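Local coordinates for protein O-methyltransferase, SAM-dependent (Legionella pneumophila subsp. pneumophila, PDB 3R3H) that probably transfers methyl groups from S-adenosylmethionine to hydroxyl groups of acceptor molecules, at residues L67-G72 with C91-G96; P25-L30 with S74-S79; I171-K176 with G185-I190. All coordinates share one frame; numbering follows the deposited sequence.

Overall arrangement
From the N terminus, helix 25-32 opens contact 2, which closes only when helix 73-80 packs antiparallel against it. Before that closure strand 63-68 has already opened contact 1, completed at the end of strand 87-92, so the two cross along the chain. They also touch, Leu30 lying against Thr71 and Gly72, and together tie the N-terminal helical region to the first beta-alpha-beta unit of the Rossmann-like sheet. Contact 3 follows in series, closing the short loop 177-184 in the connection from strand 164-169 to helix 185-198. It lies across the chain's centre from contact 2, about 28 Å away between contact centres, and does not touch contact 1.

Contact 1. Residues L67-G72 with C91-G96; sequences LGTFTG and CDINEG
The ring of Phe70 has the carbonyl carbon of Gly68 over the centre of one face and the backbone N of Leu67 in plane at its edge, while Cys91 O approaches CE2 obliquely at 3.5 Å. The carboxylate of Asp92 is met on both faces: Phe70 N comes to OD2 from one (3.2 Å) and Asn94 N from the other (3.1 Å), the second bond forming an Asx turn. With CG anti to the backbone N (chi1 -167°), Asp92 carries its acid to the loop after Gly68. Strands 63-68 and 87-92 run parallel here. Ile93 N gives Gly68 O a nearly straight bond (3.1 Å, 165°), and Gly68 N makes a weak one to Cys91 O. Glycine suits position 68, whose backbone angles and closeness to the Phe70 ring leave no place for a side chain. The branched side chains of Thr69 and Ile93 cross obliquely, CG2 of Thr69 lying 3.4 Å from CG1 of Ile93. Trp105 NE1 is hydrogen-bonded to Gly72 O. A glycine-bearing loop after the first strand and an acid ending the second are consistent with the cofactor-binding edge of Rossmann-like methyltransferases. Two amide donors on OD2 probably stabilise a negative charge and hold the carboxylate's rotation.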
loop_
_atom_site.group_PDB
_atom_site.type_symbol
_atom_site.label_atom_id
_atom_site.label_comp_id
_atom_site.label_asym_id
_atom_site.label_seq_id
_atom_site.Cartn_x
_atom_site.Cartn_y
_atom_site.Cartn_z
ATOM N N LEU A 67 -17.869 -0.412 4.552
ATOM C CA LEU A 67 -19.022 -1.320 4.535
ATOM C C LEU A 67 -18.540 -2.694 4.942
ATOM O O LEU A 67 -17.396 -3.064 4.646
ATOM C CB LEU A 67 -19.609 -1.471 3.139
ATOM C CG LEU A 67 -19.779 -0.345 2.123
ATOM C CD1 LEU A 67 -18.444 0.268 1.714
ATOM C CD2 LEU A 67 -20.447 -0.965 0.902
ATOM N N GLY A 68 -19.404 -3.464 5.594
ATOM C CA GLY A 68 -18.980 -4.787 6.004
ATOM C C GLY A 68 -19.695 -5.273 7.236
ATOM O O GLY A 68 -20.695 -4.696 7.663
ATOM N N THR A 69 -19.198 -6.371 7.785
ATOM C CA THR A 69 -19.764 -6.947 8.995
ATOM C C THR A 69 -18.630 -6.676 9.994
ATOM O O THR A 69 -17.594 -7.373 10.023
ATOM C CB THR A 69 -20.052 -8.459 8.831
ATOM O OG1 THR A 69 -18.818 -9.184 8.755
ATOM C CG2 THR A 69 -20.845 -8.706 7.557
ATOM N N PHE A 70 -18.848 -5.634 10.799
ATOM C CA PHE A 70 -17.858 -5.145 11.746
ATOM C C PHE A 70 -18.019 -5.337 13.241
ATOM O O PHE A 70 -19.120 -5.554 13.769
ATOM C CB PHE A 70 -17.678 -3.652 11.529
ATOM C CG PHE A 70 -17.387 -3.267 10.114
ATOM C CD1 PHE A 70 -16.252 -3.755 9.463
ATOM C CD2 PHE A 70 -18.198 -2.342 9.458
ATOM C CE1 PHE A 70 -15.920 -3.319 8.188
ATOM C CE2 PHE A 70 -17.882 -1.890 8.175
ATOM C CZ PHE A 70 -16.737 -2.379 7.540
ATOM N N THR A 71 -16.871 -5.213 13.908
ATOM C CA THR A 71 -16.775 -5.254 15.363
ATOM C C THR A 71 -16.667 -3.762 15.751
ATOM O O THR A 71 -16.988 -3.373 16.885
ATOM C CB THR A 71 -15.499 -6.003 15.867
ATOM O OG1 THR A 71 -14.323 -5.465 15.235
ATOM C CG2 THR A 71 -15.625 -7.503 15.605
ATOM N N GLY A 72 -16.236 -2.940 14.788
ATOM C CA GLY A 72 -16.094 -1.519 15.026
ATOM C C GLY A 72 -14.640 -1.125 15.166
ATOM O O GLY A 72 -14.328 0.019 15.492
ATOM N N CYS A 91 -20.750 1.266 7.948
ATOM C CA CYS A 91 -22.038 0.654 7.618
ATOM C C CYS A 91 -21.986 -0.799 8.035
ATOM O O CYS A 91 -21.270 -1.585 7.407
ATOM C CB CYS A 91 -22.309 0.746 6.106
ATOM S SG CYS A 91 -22.157 2.430 5.347
ATOM N N ASP A 92 -22.713 -1.157 9.097
ATOM C CA ASP A 92 -22.711 -2.543 9.561
ATOM C C ASP A 92 -23.956 -3.313 9.115
ATOM O O ASP A 92 -25.064 -3.101 9.625
ATOM C CB ASP A 92 -22.564 -2.627 11.082
ATOM C CG ASP A 92 -22.253 -4.047 11.553
ATOM O OD1 ASP A 92 -22.320 -4.326 12.774
ATOM O OD2 ASP A 92 -21.929 -4.896 10.692
ATOM N N ILE A 93 -23.735 -4.212 8.153
ATOM C CA ILE A 93 -24.777 -5.037 7.549
ATOM C C ILE A 93 -25.084 -6.246 8.414
ATOM O O ILE A 93 -26.123 -6.890 8.256
ATOM C CB ILE A 93 -24.330 -5.526 6.173
ATOM C CG1 ILE A 93 -23.199 -6.544 6.330
ATOM C CG2 ILE A 93 -23.839 -4.341 5.359
ATOM C CD1 ILE A 93 -22.790 -7.227 5.059
ATOM N N ASN A 94 -24.166 -6.552 9.324
ATOM C CA ASN A 94 -24.317 -7.684 10.225
ATOM C C ASN A 94 -25.676 -7.687 10.939
ATOM O O ASN A 94 -26.094 -6.677 11.543
ATOM C CB ASN A 94 -23.185 -7.649 11.258
ATOM C CG ASN A 94 -23.138 -8.888 12.138
ATOM O OD1 ASN A 94 -23.894 -9.835 11.950
ATOM N ND2 ASN A 94 -22.226 -8.889 13.094
ATOM N N GLU A 95 -26.381 -8.809 10.855
ATOM C CA GLU A 95 -27.651 -8.908 11.545
ATOM C C GLU A 95 -27.655 -10.138 12.440
ATOM O O GLU A 95 -28.704 -10.605 12.900
ATOM C CB GLU A 95 -28.827 -8.916 10.574
ATOM C CG GLU A 95 -28.645 -9.663 9.286
ATOM C CD GLU A 95 -29.814 -9.407 8.353
ATOM O OE1 GLU A 95 -30.896 -9.996 8.570
ATOM O OE2 GLU A 95 -29.656 -8.590 7.419
ATOM N N GLY A 96 -26.449 -10.646 12.679
ATOM C CA GLY A 96 -26.248 -11.775 13.566
ATOM C C GLY A 96 -25.776 -11.152 14.871
ATOM O O GLY A 96 -26.105 -10.002 15.173
#

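Contact 2. Residues P25-L30 with S74-S79; sequences PALAAL and SALAMS
Apolar packing carries this contact, and Leu76 is at its middle. Its CD2 methyl meets CD2 of Leu27 at 3.5 Å, CB of Ala26 at 4.1 Å and CD1 of Leu30 at 4.2 Å, so one branch touches three residues of a single helical face. Leu76 reaches across because its CG stands anti to the backbone N (chi1 178°); Leu27 and Leu76 then slide past each other in opposite directions. A second apolar pairing sits beside it, where CD2 of Leu27 lies 4.0 Å from CB of Ala77. The small methyls of Ala26 and Ala77 suit places where a neighbouring leucine must come close to the backbone, and the longer leucines make the cross-helix contacts. Among the segments' own polar groups, Leu30 N binds Ala26 O, while Ser79 OG turns back to Leu76 O at 3.2 Å, giving the buried hydroxyl a partner; Ser74 OG reaches Glu66 on strand 63-68. Tyr104 and Trp105 of helix 102-107 extend the apolar surroundings, and Ala77 also packs on helix 46-59. The segments run nearly antiparallel, at 171°, with axes 9.9 Å apart. This is antiparallel helix packing, joining an N-terminal helix to the first crossover helix of the Rossmann-like methyltransferase fold.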
loop_
_atom_site.group_PDB
_atom_site.type_symbol
_atom_site.label_atom_id
_atom_site.label_comp_id
_atom_site.label_asym_id
_atom_site.label_seq_id
_atom_site.Cartn_x
_atom_site.Cartn_y
_atom_site.Cartn_z
ATOM N N PRO A 25 -4.505 1.704 22.456
ATOM C CA PRO A 25 -5.130 0.897 23.519
ATOM C C PRO A 25 -6.587 0.486 23.340
ATOM O O PRO A 25 -6.940 -0.678 23.560
ATOM C CB PRO A 25 -4.909 1.741 24.779
ATOM C CG PRO A 25 -4.549 3.122 24.256
ATOM C CD PRO A 25 -3.738 2.817 23.042
ATOM N N ALA A 26 -7.431 1.443 22.964
ATOM C CA ALA A 26 -8.849 1.169 22.749
ATOM C C ALA A 26 -8.988 0.173 21.605
ATOM O O ALA A 26 -9.858 -0.697 21.635
ATOM C CB ALA A 26 -9.582 2.451 22.425
ATOM N N LEU A 27 -8.123 0.305 20.597
ATOM C CA LEU A 27 -8.133 -0.612 19.457
ATOM C C LEU A 27 -7.766 -2.006 19.942
ATOM O O LEU A 27 -8.537 -2.957 19.794
ATOM C CB LEU A 27 -7.109 -0.182 18.405
ATOM C CG LEU A 27 -7.492 0.831 17.342
ATOM C CD1 LEU A 27 -6.301 1.068 16.430
ATOM C CD2 LEU A 27 -8.683 0.307 16.568
ATOM N N ALA A 28 -6.573 -2.107 20.523
ATOM C CA ALA A 28 -6.064 -3.373 21.022
ATOM C C ALA A 28 -7.102 -4.034 21.928
ATOM O O ALA A 28 -7.310 -5.255 21.873
ATOM C CB ALA A 28 -4.766 -3.136 21.780
ATOM N N ALA A 29 -7.756 -3.211 22.747
ATOM C CA ALA A 29 -8.778 -3.663 23.686
ATOM C C ALA A 29 -10.021 -4.153 22.958
ATOM O O ALA A 29 -10.576 -5.202 23.296
ATOM C CB ALA A 29 -9.139 -2.520 24.632
ATOM N N LEU A 30 -10.463 -3.380 21.967
ATOM C CA LEU A 30 -11.636 -3.762 21.189
ATOM C C LEU A 30 -11.304 -5.115 20.557
ATOM O O LEU A 30 -12.094 -6.058 20.616
ATOM C CB LEU A 30 -11.926 -2.713 20.097
ATOM C CG LEU A 30 -13.310 -2.691 19.416
ATOM C CD1 LEU A 30 -13.477 -1.394 18.621
ATOM C CD2 LEU A 30 -13.479 -3.904 18.522
ATOM N N SER A 74 -12.107 -1.381 12.591
ATOM C CA SER A 74 -11.622 -0.614 11.447
ATOM C C SER A 74 -12.195 0.806 11.429
ATOM O O SER A 74 -11.564 1.731 10.917
ATOM C CB SER A 74 -11.940 -1.343 10.122
ATOM O OG SER A 74 -13.260 -1.858 10.100
ATOM N N ALA A 75 -13.384 0.975 11.999
ATOM C CA ALA A 75 -14.030 2.287 12.050
ATOM C C ALA A 75 -13.287 3.199 13.039
ATOM O O ALA A 75 -13.171 4.421 12.825
ATOM C CB ALA A 75 -15.498 2.131 12.475
ATOM N N LEU A 76 -12.791 2.588 14.116
ATOM C CA LEU A 76 -12.065 3.310 15.139
ATOM C C LEU A 76 -10.715 3.745 14.597
ATOM O O LEU A 76 -10.359 4.935 14.641
ATOM C CB LEU A 76 -11.877 2.407 16.350
ATOM C CG LEU A 76 -11.085 3.000 17.523
ATOM C CD1 LEU A 76 -11.767 4.273 18.025
ATOM C CD2 LEU A 76 -11.000 1.958 18.622
ATOM N N ALA A 77 -9.968 2.766 14.084
ATOM C CA ALA A 77 -8.641 3.015 13.511
ATOM C C ALA A 77 -8.715 4.126 12.481
ATOM O O ALA A 77 -7.857 4.997 12.449
ATOM C CB ALA A 77 -8.102 1.746 12.853
ATOM N N MET A 78 -9.749 4.087 11.644
ATOM C CA MET A 78 -9.943 5.094 10.607
ATOM C C MET A 78 -10.114 6.507 11.174
ATOM O O MET A 78 -9.482 7.445 10.675
ATOM C CB MET A 78 -11.152 4.728 9.727
ATOM C CG MET A 78 -10.778 3.889 8.499
ATOM S SD MET A 78 -12.169 3.342 7.470
ATOM C CE MET A 78 -11.775 1.605 7.331
ATOM N N SER A 79 -10.947 6.675 12.206
ATOM C CA SER A 79 -11.143 8.021 12.758
ATOM C C SER A 79 -9.931 8.488 13.552
ATOM O O SER A 79 -9.699 9.685 13.699
ATOM C CB SER A 79 -12.409 8.095 13.626
ATOM O OG SER A 79 -12.219 7.521 14.898
#

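Contact 3. Residues I171-K176 with G185-I190; sequences IFWDGK and GQTREI
Ile171 and Trp173 bring the loop after strand 164-169 alongside the first turns of helix 185-198, their CA atoms nearest to those of Ile190 and Thr187. The pairing belongs to the later part of the Rossmann-like methyltransferase fold, where a loop from a parallel strand leads into the next helix. Trp173 supplies the broadest surface. Its CG is anti to the backbone N (chi1 -166°), which lays the indole along the helix flank. CG2 of Thr187 lies at the indole edge, near the ring plane, 3.4 Å from CD1; the two side chains cross at about a right angle. CB of Gln186 approaches NE1 obliquely at 3.7 Å, and the Gln186 amide plane is turned 66° from the ring. A large flat residue suits this place because it spans two consecutive positions of the helix, whereas the compact, branched threonine can pack against the ring and offer a hydroxyl as well. At the indole's attachment point, CG1 of Ile190 touches CB of Trp173 at 4.2 Å, and its CG2 branch turns to the Ile171 carbonyl; Asn194 farther along the helix donates a hydrogen bond to that oxygen. Ile171 and Phe172 also pack on Ile19 and Leu6 of the second subunit, linking this region to the dimer interface. Farther along the loop, Thr187 OG1 donates to Lys176 O at 3.3 Å, meeting it from above the carbonyl plane, 50° out of it.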
loop_
_atom_site.group_PDB
_atom_site.type_symbol
_atom_site.label_atom_id
_atom_site.label_comp_id
_atom_site.label_asym_id
_atom_site.label_seq_id
_atom_site.Cartn_x
_atom_site.Cartn_y
_atom_site.Cartn_z
ATOM N N ILE A 171 -9.907 -9.932 -2.677
ATOM C CA ILE A 171 -9.826 -10.014 -4.133
ATOM C C ILE A 171 -9.581 -11.480 -4.534
ATOM O O ILE A 171 -10.135 -11.987 -5.519
ATOM C CB ILE A 171 -8.729 -9.067 -4.668
ATOM C CG1 ILE A 171 -9.097 -7.621 -4.310
ATOM C CG2 ILE A 171 -8.613 -9.189 -6.164
ATOM C CD1 ILE A 171 -10.504 -7.236 -4.688
ATOM N N PHE A 172 -8.751 -12.158 -3.759
ATOM C CA PHE A 172 -8.499 -13.571 -3.984
ATOM C C PHE A 172 -9.356 -14.153 -2.860
ATOM O O PHE A 172 -8.971 -14.093 -1.696
ATOM C CB PHE A 172 -7.029 -13.914 -3.733
ATOM C CG PHE A 172 -6.049 -12.873 -4.234
ATOM C CD1 PHE A 172 -6.169 -12.321 -5.516
ATOM C CD2 PHE A 172 -4.983 -12.475 -3.431
ATOM C CE1 PHE A 172 -5.241 -11.391 -5.980
ATOM C CE2 PHE A 172 -4.055 -11.551 -3.888
ATOM C CZ PHE A 172 -4.180 -11.006 -5.162
ATOM N N TRP A 173 -10.529 -14.678 -3.180
ATOM C CA TRP A 173 -11.411 -15.220 -2.149
ATOM C C TRP A 173 -10.806 -16.487 -1.520
ATOM O O TRP A 173 -11.410 -17.555 -1.545
ATOM C CB TRP A 173 -12.773 -15.520 -2.788
ATOM C CG TRP A 173 -13.935 -15.781 -1.862
ATOM C CD1 TRP A 173 -14.995 -16.594 -2.123
ATOM C CD2 TRP A 173 -14.216 -15.156 -0.593
ATOM N NE1 TRP A 173 -15.918 -16.518 -1.113
ATOM C CE2 TRP A 173 -15.469 -15.644 -0.156
ATOM C CE3 TRP A 173 -13.531 -14.232 0.221
ATOM C CZ2 TRP A 173 -16.061 -15.246 1.043
ATOM C CZ3 TRP A 173 -14.119 -13.834 1.418
ATOM C CH2 TRP A 173 -15.374 -14.344 1.816
ATOM N N ASP A 174 -9.610 -16.350 -0.955
ATOM C CA ASP A 174 -8.896 -17.450 -0.314
ATOM C C ASP A 174 -8.279 -18.373 -1.354
ATOM O O ASP A 174 -7.800 -19.466 -1.037
ATOM C CB ASP A 174 -9.831 -18.240 0.604
ATOM C CG ASP A 174 -9.107 -19.327 1.395
ATOM O OD1 ASP A 174 -8.064 -19.043 2.022
ATOM O OD2 ASP A 174 -9.595 -20.474 1.403
ATOM N N GLY A 175 -8.272 -17.915 -2.602
ATOM C CA GLY A 175 -7.714 -18.715 -3.676
ATOM C C GLY A 175 -8.800 -19.484 -4.405
ATOM O O GLY A 175 -8.522 -20.424 -5.147
ATOM N N LYS A 176 -10.044 -19.080 -4.179
ATOM C CA LYS A 176 -11.185 -19.717 -4.809
ATOM C C LYS A 176 -11.551 -18.985 -6.106
ATOM O O LYS A 176 -12.521 -19.354 -6.772
ATOM C CB LYS A 176 -12.379 -19.715 -3.855
ATOM C CG LYS A 176 -12.059 -20.206 -2.470
ATOM C CD LYS A 176 -12.670 -21.557 -2.189
ATOM C CE LYS A 176 -11.767 -22.695 -2.641
ATOM N NZ LYS A 176 -12.277 -24.026 -2.169
ATOM N N GLY A 185 -21.995 -18.471 -5.282
ATOM C CA GLY A 185 -22.141 -17.168 -5.901
ATOM C C GLY A 185 -21.248 -16.074 -5.352
ATOM O O GLY A 185 -21.217 -14.978 -5.912
ATOM N N GLN A 186 -20.533 -16.351 -4.262
ATOM C CA GLN A 186 -19.645 -15.358 -3.660
ATOM C C GLN A 186 -18.331 -15.287 -4.403
ATOM O O GLN A 186 -17.825 -14.199 -4.684
ATOM C CB GLN A 186 -19.377 -15.693 -2.202
ATOM C CG GLN A 186 -20.615 -15.656 -1.379
ATOM C CD GLN A 186 -20.659 -16.802 -0.406
ATOM O OE1 GLN A 186 -19.851 -16.863 0.524
ATOM N NE2 GLN A 186 -21.593 -17.739 -0.621
ATOM N N THR A 187 -17.771 -16.451 -4.708
ATOM C CA THR A 187 -16.519 -16.498 -5.448
ATOM C C THR A 187 -16.839 -16.251 -6.926
ATOM O O THR A 187 -15.958 -16.009 -7.735
ATOM C CB THR A 187 -15.799 -17.858 -5.248
ATOM O OG1 THR A 187 -15.662 -18.525 -6.505
ATOM C CG2 THR A 187 -16.578 -18.740 -4.280
ATOM N N ARG A 188 -18.122 -16.305 -7.258
ATOM C CA ARG A 188 -18.576 -16.077 -8.618
ATOM C C ARG A 188 -18.623 -14.576 -8.868
ATOM O O ARG A 188 -18.370 -14.106 -9.973
ATOM C CB ARG A 188 -19.963 -16.690 -8.805
ATOM C CG ARG A 188 -20.605 -16.352 -10.122
ATOM C CD ARG A 188 -22.094 -16.611 -10.051
ATOM N NE ARG A 188 -22.782 -16.168 -11.259
ATOM C CZ ARG A 188 -22.680 -16.761 -12.442
ATOM N NH1 ARG A 188 -21.913 -17.832 -12.581
ATOM N NH2 ARG A 188 -23.357 -16.284 -13.482
ATOM N N GLU A 189 -18.956 -13.827 -7.821
ATOM C CA GLU A 189 -19.043 -12.369 -7.889
ATOM C C GLU A 189 -17.681 -11.711 -7.809
ATOM O O GLU A 189 -17.429 -10.686 -8.443
ATOM C CB GLU A 189 -19.897 -11.852 -6.752
ATOM C CG GLU A 189 -21.341 -11.738 -7.109
ATOM C CD GLU A 189 -21.588 -10.635 -8.121
ATOM O OE1 GLU A 189 -22.169 -10.943 -9.197
ATOM O OE2 GLU A 189 -21.204 -9.472 -7.837
ATOM N N ILE A 190 -16.799 -12.291 -7.011
ATOM C CA ILE A 190 -15.461 -11.740 -6.889
ATOM C C ILE A 190 -14.830 -11.847 -8.280
ATOM O O ILE A 190 -14.395 -10.841 -8.839
ATOM C CB ILE A 190 -14.587 -12.541 -5.865
ATOM C CG1 ILE A 190 -15.312 -12.678 -4.506
ATOM C CG2 ILE A 190 -13.215 -11.876 -5.731
ATOM C CD1 ILE A 190 -15.608 -11.393 -3.791
#